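Local coordinates for LPXTG cell wall surface protein (Streptococcus gordonii, PDB 4IGB) that is a peptidoglycan-anchored surface protein of the streptococcal cell wall, here its N-terminal two-domain part, which probably serves in adhesion, at residues Ile321-Lys326 against Val401-Asp406; Lys334-Glu339 against Tyr351-Thr356. All blocks are in the same frame, centred on the assembly; numbering follows the deposited sequence.

Contact 1. Residues Ile321-Lys326 against Val401-Asp406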
loop_
_atom_site.group_PDB
_atom_site.type_symbol
_atom_site.label_atom_id
_atom_site.label_comp_id
_atom_site.label_asym_id
_atom_site.label_seq_id
_atom_site.Cartn_x
_atom_site.Cartn_y
_atom_site.Cartn_z
ATOM N N ILE D 321 -6.193 -1.648 19.508
ATOM C CA ILE D 321 -7.225 -0.669 19.224
ATOM C C ILE D 321 -7.214 0.437 20.271
ATOM O O ILE D 321 -7.458 0.183 21.449
ATOM C CB ILE D 321 -8.610 -1.311 19.214
ATOM C CG1 ILE D 321 -8.725 -2.299 18.046
ATOM C CG2 ILE D 321 -9.674 -0.239 19.107
ATOM C CD1 ILE D 321 -10.063 -2.992 17.946
ATOM N N GLU D 322 -6.931 1.664 19.840
ATOM C CA GLU D 322 -6.945 2.809 20.748
ATOM C C GLU D 322 -7.779 3.955 20.173
ATOM O O GLU D 322 -7.865 4.118 18.950
ATOM C CB GLU D 322 -5.516 3.268 21.044
ATOM C CG GLU D 322 -4.621 2.124 21.502
ATOM C CD GLU D 322 -3.173 2.530 21.690
ATOM O OE1 GLU D 322 -2.890 3.749 21.779
ATOM O OE2 GLU D 322 -2.316 1.621 21.747
ATOM N N MET D 323 -8.415 4.716 21.060
ATOM C CA MET D 323 -9.170 5.899 20.673
ATOM C C MET D 323 -8.543 7.122 21.327
ATOM O O MET D 323 -8.522 7.238 22.553
ATOM C CB MET D 323 -10.631 5.790 21.123
ATOM C CG MET D 323 -11.431 4.642 20.516
ATOM S SD MET D 323 -10.945 3.046 21.190
ATOM C CE MET D 323 -12.311 2.034 20.646
ATOM N N VAL D 324 -8.031 8.036 20.515
ATOM C CA VAL D 324 -7.376 9.216 21.047
ATOM C C VAL D 324 -8.311 10.416 21.018
ATOM O O VAL D 324 -8.741 10.859 19.951
ATOM C CB VAL D 324 -6.111 9.555 20.268
ATOM C CG1 VAL D 324 -5.457 10.799 20.861
ATOM C CG2 VAL D 324 -5.156 8.376 20.299
ATOM N N GLN D 325 -8.638 10.920 22.202
ATOM C CA GLN D 325 -9.441 12.125 22.329
ATOM C C GLN D 325 -8.559 13.226 22.889
ATOM O O GLN D 325 -7.681 12.971 23.719
ATOM C CB GLN D 325 -10.636 11.881 23.258
ATOM C CG GLN D 325 -11.377 13.138 23.677
ATOM C CD GLN D 325 -12.078 13.847 22.523
ATOM O OE1 GLN D 325 -11.446 14.532 21.720
ATOM N NE2 GLN D 325 -13.391 13.697 22.451
ATOM N N LYS D 326 -8.781 14.446 22.420
ATOM C CA LYS D 326 -8.031 15.597 22.895
ATOM C C LYS D 326 -8.991 16.753 23.159
ATOM O O LYS D 326 -9.599 17.286 22.238
ATOM C CB LYS D 326 -6.970 16.000 21.868
ATOM C CG LYS D 326 -6.193 17.253 22.260
ATOM C CD LYS D 326 -5.709 17.160 23.697
ATOM C CE LYS D 326 -4.514 18.069 23.943
ATOM N NZ LYS D 326 -3.769 17.632 25.163
ATOM N N VAL D 401 -11.954 13.088 17.376
ATOM C CA VAL D 401 -11.317 11.929 17.982
ATOM C C VAL D 401 -10.670 11.113 16.890
ATOM O O VAL D 401 -11.006 11.255 15.715
ATOM C CB VAL D 401 -12.310 11.051 18.759
ATOM C CG1 VAL D 401 -12.857 11.810 19.957
ATOM C CG2 VAL D 401 -13.444 10.597 17.852
ATOM N N THR D 402 -9.723 10.270 17.271
ATOM C CA THR D 402 -9.038 9.466 16.292
ATOM C C THR D 402 -9.011 8.020 16.735
ATOM O O THR D 402 -8.716 7.718 17.893
ATOM C CB THR D 402 -7.628 9.982 16.036
ATOM O OG1 THR D 402 -7.696 11.361 15.668
ATOM C CG2 THR D 402 -6.976 9.203 14.907
ATOM N N LEU D 403 -9.367 7.136 15.808
ATOM C CA LEU D 403 -9.317 5.701 16.038
ATOM C C LEU D 403 -7.997 5.174 15.533
ATOM O O LEU D 403 -7.581 5.499 14.425
ATOM C CB LEU D 403 -10.451 5.002 15.289
ATOM C CG LEU D 403 -10.369 3.472 15.280
ATOM C CD1 LEU D 403 -10.512 2.928 16.703
ATOM C CD2 LEU D 403 -11.432 2.891 14.349
ATOM N N HIS D 404 -7.336 4.362 16.347
ATOM C CA HIS D 404 -6.115 3.688 15.936
ATOM C C HIS D 404 -6.343 2.178 15.914
ATOM O O HIS D 404 -6.863 1.607 16.868
ATOM C CB HIS D 404 -4.950 4.028 16.867
ATOM C CG HIS D 404 -4.429 5.425 16.702
ATOM N ND1 HIS D 404 -3.370 5.734 15.875
ATOM C CD2 HIS D 404 -4.819 6.596 17.262
ATOM C CE1 HIS D 404 -3.138 7.034 15.925
ATOM N NE2 HIS D 404 -4.001 7.581 16.760
ATOM N N VAL D 405 -5.946 1.552 14.815
ATOM C CA VAL D 405 -6.086 0.119 14.622
ATOM C C VAL D 405 -4.726 -0.340 14.151
ATOM O O VAL D 405 -4.284 0.059 13.073
ATOM C CB VAL D 405 -7.125 -0.174 13.526
ATOM C CG1 VAL D 405 -7.196 -1.666 13.219
ATOM C CG2 VAL D 405 -8.475 0.350 13.944
ATOM N N ASP D 406 -4.053 -1.163 14.954
ATOM C CA ASP D 406 -2.638 -1.429 14.741
ATOM C C ASP D 406 -1.955 -0.093 14.453
ATOM O O ASP D 406 -2.127 0.839 15.222
ATOM C CB ASP D 406 -2.414 -2.445 13.617
ATOM C CG ASP D 406 -3.040 -3.806 13.926
ATOM O OD1 ASP D 406 -3.442 -4.029 15.091
ATOM O OD2 ASP D 406 -3.137 -4.649 13.004
HETATM O O HOH W 1 -7.717 13.347 17.935
#

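Contact 2. Residues Lys334-Glu339 against Tyr351-Thr356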
loop_
_atom_site.group_PDB
_atom_site.type_symbol
_atom_site.label_atom_id
_atom_site.label_comp_id
_atom_site.label_asym_id
_atom_site.label_seq_id
_atom_site.Cartn_x
_atom_site.Cartn_y
_atom_site.Cartn_z
ATOM N N LYS D 334 -13.929 14.818 33.019
ATOM C CA LYS D 334 -14.433 14.287 34.276
ATOM C C LYS D 334 -14.339 12.770 34.317
ATOM O O LYS D 334 -13.800 12.192 35.258
ATOM C CB LYS D 334 -15.876 14.739 34.517
ATOM C CG LYS D 334 -16.031 16.251 34.648
ATOM C CD LYS D 334 -17.217 16.611 35.536
ATOM C CE LYS D 334 -16.991 16.142 36.969
ATOM N NZ LYS D 334 -18.101 16.536 37.884
ATOM N N GLU D 335 -14.860 12.132 33.283
ATOM C CA GLU D 335 -14.904 10.682 33.231
ATOM C C GLU D 335 -15.483 10.249 31.892
ATOM O O GLU D 335 -15.941 11.082 31.107
ATOM C CB GLU D 335 -15.764 10.137 34.375
ATOM C CG GLU D 335 -17.181 10.690 34.392
ATOM C CD GLU D 335 -17.976 10.231 35.602
ATOM O OE1 GLU D 335 -19.093 9.691 35.419
ATOM O OE2 GLU D 335 -17.485 10.417 36.737
ATOM N N LEU D 336 -15.452 8.949 31.630
ATOM C CA LEU D 336 -16.066 8.415 30.430
ATOM C C LEU D 336 -16.631 7.038 30.724
ATOM O O LEU D 336 -16.228 6.390 31.691
ATOM C CB LEU D 336 -15.025 8.319 29.317
ATOM C CG LEU D 336 -13.855 7.373 29.575
ATOM C CD1 LEU D 336 -14.215 5.964 29.154
ATOM C CD2 LEU D 336 -12.605 7.847 28.838
ATOM N N LYS D 337 -17.571 6.595 29.899
ATOM C CA LYS D 337 -17.911 5.178 29.851
ATOM C C LYS D 337 -17.794 4.672 28.415
ATOM O O LYS D 337 -17.771 5.462 27.471
ATOM C CB LYS D 337 -19.295 4.890 30.461
ATOM C CG LYS D 337 -20.520 5.156 29.589
ATOM C CD LYS D 337 -21.797 4.842 30.386
ATOM C CE LYS D 337 -23.044 4.811 29.512
ATOM N NZ LYS D 337 -23.366 6.134 28.904
ATOM N N VAL D 338 -17.674 3.363 28.246
ATOM C CA VAL D 338 -17.721 2.804 26.910
ATOM C C VAL D 338 -18.631 1.581 26.870
ATOM O O VAL D 338 -18.541 0.690 27.715
ATOM C CB VAL D 338 -16.314 2.524 26.324
ATOM C CG1 VAL D 338 -15.225 3.006 27.271
ATOM C CG2 VAL D 338 -16.147 1.062 25.992
ATOM N N GLU D 339 -19.537 1.572 25.901
ATOM C CA GLU D 339 -20.481 0.484 25.745
ATOM C C GLU D 339 -20.173 -0.266 24.465
ATOM O O GLU D 339 -19.619 0.295 23.522
ATOM C CB GLU D 339 -21.916 1.020 25.688
ATOM C CG GLU D 339 -22.247 2.027 26.782
ATOM C CD GLU D 339 -23.576 2.730 26.547
ATOM O OE1 GLU D 339 -24.598 2.035 26.351
ATOM O OE2 GLU D 339 -23.593 3.981 26.547
ATOM N N TYR D 351 -11.126 -2.389 28.908
ATOM C CA TYR D 351 -10.330 -1.288 28.367
ATOM C C TYR D 351 -9.592 -0.585 29.478
ATOM O O TYR D 351 -9.964 -0.699 30.642
ATOM C CB TYR D 351 -11.220 -0.253 27.672
ATOM C CG TYR D 351 -12.170 0.462 28.617
ATOM C CD1 TYR D 351 -11.772 1.588 29.334
ATOM C CD2 TYR D 351 -13.469 -0.002 28.795
ATOM C CE1 TYR D 351 -12.654 2.230 30.205
ATOM C CE2 TYR D 351 -14.352 0.629 29.651
ATOM C CZ TYR D 351 -13.947 1.741 30.353
ATOM O OH TYR D 351 -14.854 2.345 31.196
ATOM N N THR D 352 -8.563 0.167 29.113
ATOM C CA THR D 352 -7.847 0.983 30.075
ATOM C C THR D 352 -7.801 2.427 29.603
ATOM O O THR D 352 -7.816 2.705 28.400
ATOM C CB THR D 352 -6.411 0.482 30.303
ATOM O OG1 THR D 352 -5.613 0.737 29.141
ATOM C CG2 THR D 352 -6.409 -1.009 30.614
ATOM N N ILE D 353 -7.748 3.345 30.559
ATOM C CA ILE D 353 -7.695 4.765 30.254
ATOM C C ILE D 353 -6.342 5.343 30.626
ATOM O O ILE D 353 -5.827 5.089 31.713
ATOM C CB ILE D 353 -8.798 5.548 31.000
ATOM C CG1 ILE D 353 -10.171 4.905 30.758
ATOM C CG2 ILE D 353 -8.782 7.006 30.579
ATOM C CD1 ILE D 353 -11.325 5.587 31.498
ATOM N N GLU D 354 -5.766 6.108 29.709
ATOM C CA GLU D 354 -4.539 6.840 29.974
ATOM C C GLU D 354 -4.793 8.320 29.734
ATOM O O GLU D 354 -5.336 8.704 28.696
ATOM C CB GLU D 354 -3.415 6.355 29.068
ATOM C CG GLU D 354 -2.325 7.396 28.833
ATOM C CD GLU D 354 -1.137 6.845 28.058
ATOM O OE1 GLU D 354 -1.010 5.600 27.960
ATOM O OE2 GLU D 354 -0.332 7.660 27.547
ATOM N N LYS D 355 -4.413 9.154 30.694
ATOM C CA LYS D 355 -4.636 10.591 30.561
ATOM C C LYS D 355 -3.340 11.367 30.689
ATOM O O LYS D 355 -2.549 11.119 31.600
ATOM C CB LYS D 355 -5.647 11.088 31.598
ATOM C CG LYS D 355 -5.901 12.587 31.539
ATOM C CD LYS D 355 -6.997 13.011 32.511
ATOM C CE LYS D 355 -7.284 14.512 32.422
ATOM N NZ LYS D 355 -6.095 15.359 32.756
ATOM N N THR D 356 -3.133 12.303 29.771
ATOM C CA THR D 356 -1.956 13.157 29.790
ATOM C C THR D 356 -2.340 14.570 29.390
ATOM O O THR D 356 -2.501 14.868 28.204
ATOM C CB THR D 356 -0.868 12.649 28.832
ATOM O OG1 THR D 356 -0.536 11.294 29.163
ATOM C CG2 THR D 356 0.375 13.515 28.944
HETATM O O HOH W 2 -17.716 1.738 30.975
#

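Contact 1. Residues Ile321-Lys326 against Val401-Asp406
E322 and H404 face each other as a hydrogen-bonded pair of an antiparallel beta ladder inside the N2 domain, whose sequence family belongs to the adhesin clan. H404 N donates to E322 O at 2.7 Å, nearly along the C=O axis, while the return bond from E322 N to H404 O is longer and meets its carbonyl 23° from the plane. Two residues on, V324 and T402 repeat the exchange: V324 N reaches T402 O at 2.7 Å, in the carbonyl plane, and T402 N comes back to V324 O at 2.9 Å. M323 and L403 form the non-hydrogen-bonded pair between the two rings of bonds, and M323 CA adds a CA-H...O contact to T402 O. A water bonded to T402 OG1 also gives a weak bond to V324 O.

E322, V324, T402 and H404 share one face of the sheet. There V324 CG2, anti to its own carbonyl carbon, meets the H404 imidazole obliquely, 3.5 Å from CD2. The carboxylate of E322 turns to K363 of strand 359-364, on the other flank of 321-326.

I321, M323, Q325, V401 and L403 point to the opposite face, all but I321 buried; there F305 of strand 298-305 touches M323, V401 and L403. L403 puts CD1 4.1 Å from I321 CG2, with M323 CG only a little farther off. Q325, whose OE1 accepts from both N399 and the backbone N of K326, bends at chi2 (66°) and lays its amide against V401, with NE2 3.2 Å from V401 CG1.

Contact 2. Residues Lys334-Glu339 against Tyr351-Thr356
Two layers of the N2 beta sandwich meet where strand 331-339 passes over strand 351-356. The segments run antiparallel in sense, but their axes come no nearer than 9.7 Å, so side chains bridge them rather than backbone bonds. The Y351 ring and V338 carry one end. V338 CG1 stands over one face of the ring in a CH-pi contact, 3.6 Å from the centroid and 19° off the normal, displaced a little toward CE2 and CZ. A chi1 of 65° sets Y351 CG between its backbone N and carbonyl carbon, and from there the ring extends across the gap to strand 331-339. Its hydroxyl is joined to that strand by a water, which lies 2.9 Å from Y351 OH and accepts a bond from V338 N; the backbone NH and the phenol are thus linked through one solvent molecule.

At the other end the side chains of L336 and I353 meet head-on across the gap. I353 CD1 fits against the fork of the leucine, 3.6 Å from L336 CG and nearly as near to both of its methyls. L336 CD1 also comes to 4.2 Å from Y351 CE1, joining the two patches.

Around these side chains, L345 touches both V338 and Y351, and Y333, just earlier on strand 331-339, touches I353. Strand 377-385 pairs with 331-339 and brings I377 to V338 and Y381 to L336, while strand 359-364 pairs with 351-356 and offers V360 and V362 to L336.

From the N terminus, the chain finishes the large N1 part, enters N2, passes through strands 283-291 and 298-305, and reaches strand 321-326, the first segment of contact 1. Strand 331-339 follows at once, and the return through 351-356 closes contact 2, a short loop with only 11 residues between its segments. The chain then runs through strand 359-364, helix 366-371 and strand 377-385 before 401-406 pairs with 321-326, so contact 1 spans 74 residues and encloses contact 2 entirely. The two centres lie about 12 Å apart. Strand 359-364 lies between 321-326 and 351-356 in the sheet, so contact 1 joins neighbours within one layer, whereas contact 2 fastens that layer to the one holding 331-339 and 377-385.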